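Local coordinates for hydrazine synthase gamma subunit (Candidatus Kuenenia stuttgartiensis, PDB 5C2V) that catalyses the three-electron reduction of nitric oxide to hydroxylamine, the first half-reaction of hydrazine synthesis, using one of its two c-type haems as the likely active site, at the interface of chains B and A. Coordinates in Å, arbitrary orientation; residue numbers count along the deposited sequence, not the author numbering. Chains: chain A, Hydrazine synthase gamma subunit; chain B, Hydrazine synthase alpha subunit.

The interface of chains B and A. Residues chain B 201, 396, 398, 413; chain A 25-27, 130-132, 136, 138.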
loop_
_atom_site.group_PDB
_atom_site.type_symbol
_atom_site.label_atom_id
_atom_site.label_comp_id
_atom_site.label_asym_id
_atom_site.label_seq_id
_atom_site.Cartn_x
_atom_site.Cartn_y
_atom_site.Cartn_z
ATOM N N ILE B 201 0.038 -35.050 -33.770
ATOM C CA ILE B 201 -0.472 -35.127 -32.403
ATOM C C ILE B 201 -1.993 -35.298 -32.343
ATOM O O ILE B 201 -2.517 -36.103 -31.571
ATOM C CB ILE B 201 -0.079 -33.864 -31.607
ATOM C CG1 ILE B 201 1.441 -33.694 -31.597
ATOM C CG2 ILE B 201 -0.618 -33.931 -30.192
ATOM C CD1 ILE B 201 1.908 -32.416 -30.938
ATOM N N TRP B 396 5.778 -33.289 -22.890
ATOM C CA TRP B 396 4.776 -32.539 -23.636
ATOM C C TRP B 396 3.372 -33.007 -23.272
ATOM O O TRP B 396 3.100 -34.206 -23.201
ATOM C CB TRP B 396 5.014 -32.653 -25.145
ATOM C CG TRP B 396 4.827 -34.024 -25.720
ATOM C CD1 TRP B 396 5.746 -35.032 -25.755
ATOM C CD2 TRP B 396 3.653 -34.529 -26.367
ATOM N NE1 TRP B 396 5.214 -36.136 -26.374
ATOM C CE2 TRP B 396 3.929 -35.853 -26.760
ATOM C CE3 TRP B 396 2.394 -33.991 -26.649
ATOM C CZ2 TRP B 396 2.993 -36.648 -27.417
ATOM C CZ3 TRP B 396 1.465 -34.782 -27.301
ATOM C CH2 TRP B 396 1.769 -36.096 -27.678
ATOM N N ASN B 398 -0.793 -33.377 -23.569
ATOM C CA ASN B 398 -1.823 -33.584 -24.581
ATOM C C ASN B 398 -2.669 -32.337 -24.820
ATOM O O ASN B 398 -3.093 -31.674 -23.874
ATOM C CB ASN B 398 -2.728 -34.752 -24.186
ATOM C CG ASN B 398 -2.050 -36.096 -24.352
ATOM O OD1 ASN B 398 -1.969 -36.630 -25.459
ATOM N ND2 ASN B 398 -1.560 -36.653 -23.251
ATOM N N TYR B 413 -11.528 -38.646 -29.801
ATOM C CA TYR B 413 -10.385 -37.774 -30.077
ATOM C C TYR B 413 -10.310 -37.462 -31.571
ATOM O O TYR B 413 -9.333 -37.792 -32.244
ATOM C CB TYR B 413 -9.078 -38.411 -29.589
ATOM C CG TYR B 413 -7.936 -37.429 -29.421
ATOM C CD1 TYR B 413 -7.835 -36.642 -28.280
ATOM C CD2 TYR B 413 -6.957 -37.295 -30.397
ATOM C CE1 TYR B 413 -6.794 -35.744 -28.121
ATOM C CE2 TYR B 413 -5.913 -36.401 -30.247
ATOM C CZ TYR B 413 -5.836 -35.629 -29.106
ATOM O OH TYR B 413 -4.798 -34.739 -28.952
ATOM N N THR A 25 1.312 -40.892 -29.562
ATOM C CA THR A 25 0.223 -39.947 -29.770
ATOM C C THR A 25 -1.089 -40.642 -29.423
ATOM O O THR A 25 -1.165 -41.871 -29.444
ATOM C CB THR A 25 0.173 -39.425 -31.217
ATOM O OG1 THR A 25 -0.315 -40.454 -32.086
ATOM C CG2 THR A 25 1.554 -38.982 -31.675
ATOM N N VAL A 26 -2.111 -39.864 -29.083
ATOM C CA VAL A 26 -3.433 -40.422 -28.812
ATOM C C VAL A 26 -4.000 -41.215 -30.006
ATOM O O VAL A 26 -4.580 -42.286 -29.806
ATOM C CB VAL A 26 -4.438 -39.320 -28.399
ATOM C CG1 VAL A 26 -5.812 -39.918 -28.130
ATOM C CG2 VAL A 26 -3.933 -38.581 -27.173
ATOM N N PRO A 27 -3.838 -40.706 -31.248
ATOM C CA PRO A 27 -4.255 -41.562 -32.367
ATOM C C PRO A 27 -3.489 -42.883 -32.428
ATOM O O PRO A 27 -4.063 -43.898 -32.820
ATOM C CB PRO A 27 -3.948 -40.704 -33.596
ATOM C CG PRO A 27 -4.052 -39.312 -33.107
ATOM C CD PRO A 27 -3.507 -39.344 -31.711
ATOM N N PRO A 130 -2.954 -41.272 -19.380
ATOM C CA PRO A 130 -2.065 -40.108 -19.279
ATOM C C PRO A 130 -2.687 -38.802 -19.768
ATOM O O PRO A 130 -2.428 -37.764 -19.167
ATOM C CB PRO A 130 -0.883 -40.501 -20.165
ATOM C CG PRO A 130 -0.822 -41.969 -20.044
ATOM C CD PRO A 130 -2.255 -42.424 -19.979
ATOM N N GLY A 131 -3.468 -38.839 -20.842
ATOM C CA GLY A 131 -4.099 -37.623 -21.320
ATOM C C GLY A 131 -5.501 -37.346 -20.805
ATOM O O GLY A 131 -5.908 -36.188 -20.715
ATOM N N PHE A 132 -6.248 -38.395 -20.471
ATOM C CA PHE A 132 -7.626 -38.209 -20.021
ATOM C C PHE A 132 -7.829 -38.282 -18.506
ATOM O O PHE A 132 -8.922 -37.998 -18.015
ATOM C CB PHE A 132 -8.529 -39.239 -20.707
ATOM C CG PHE A 132 -8.592 -39.086 -22.202
ATOM C CD1 PHE A 132 -7.583 -39.587 -23.009
ATOM C CD2 PHE A 132 -9.658 -38.434 -22.801
ATOM C CE1 PHE A 132 -7.634 -39.444 -24.380
ATOM C CE2 PHE A 132 -9.716 -38.289 -24.175
ATOM C CZ PHE A 132 -8.702 -38.796 -24.965
ATOM N N SER A 136 -0.732 -36.131 -17.897
ATOM C CA SER A 136 0.722 -36.128 -17.998
ATOM C C SER A 136 1.167 -36.659 -19.360
ATOM O O SER A 136 0.341 -36.891 -20.243
ATOM C CB SER A 136 1.343 -36.961 -16.874
ATOM O OG SER A 136 2.757 -36.860 -16.883
ATOM N N ASN A 138 2.280 -38.971 -22.395
ATOM C CA ASN A 138 1.827 -40.279 -22.852
ATOM C C ASN A 138 2.904 -41.351 -22.725
ATOM O O ASN A 138 4.097 -41.049 -22.698
ATOM C CB ASN A 138 1.356 -40.202 -24.305
ATOM C CG ASN A 138 0.056 -39.441 -24.460
ATOM O OD1 ASN A 138 -0.777 -39.422 -23.555
ATOM N ND2 ASN A 138 -0.127 -38.813 -25.616
HETATM O O HOH W 1 -1.370 -34.889 -20.768
HETATM O O HOH W 2 -1.451 -36.982 -29.205
HETATM O O HOH W 3 2.001 -36.662 -24.147
#
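One face of the B:Tyr413 phenol ring receives the methyl CG1 of A:Val26, a CH-pi contact 3.7 Å from the ring centroid and displaced toward the CG end of the rim. A chi1 of -161°, CG anti to the backbone N, presents this face to the valine; the two side chains cross at about a right angle. The indole of B:Trp396 carries water 3 over the centre of one face and water 2 in plane at its edge, while its CH2 lies 3.9 Å from A:Asn138 ND2, ring and amide planes nearly perpendicular. Water 3 also bridges the subunits, meeting B:Trp396 O and lying 2.9 Å from A:Asn138 N.

Beside the indole, B:Asn398 and A:Asn138 meet tip to tip in a reciprocal amide pair whose planes are twisted 46° apart. A:Asn138 ND2 donates to a lone pair of B:Asn398 OD1 at 2.9 Å. The return bond, B:Asn398 ND2 to A:Asn138 OD1, is also 2.9 Å and fairly straight (162° at H), but its donor stands above the acceptor's carbonyl plane. Together they should restrain amide rotation. Water 1, 2.7 Å from A:Ser136 O, links that carbonyl to B:Asn398 N and ND2; water 2 lies 3.0 Å from A:Val26 N and also meets B:Ile201 O.

This alpha–gamma interface of the hydrazine synthase complex sets B:Ile201, ending helix 196-201, and alpha-subunit loops against gamma helices 26-30 and 129-132 and the loop containing A:Ser136 and A:Asn138.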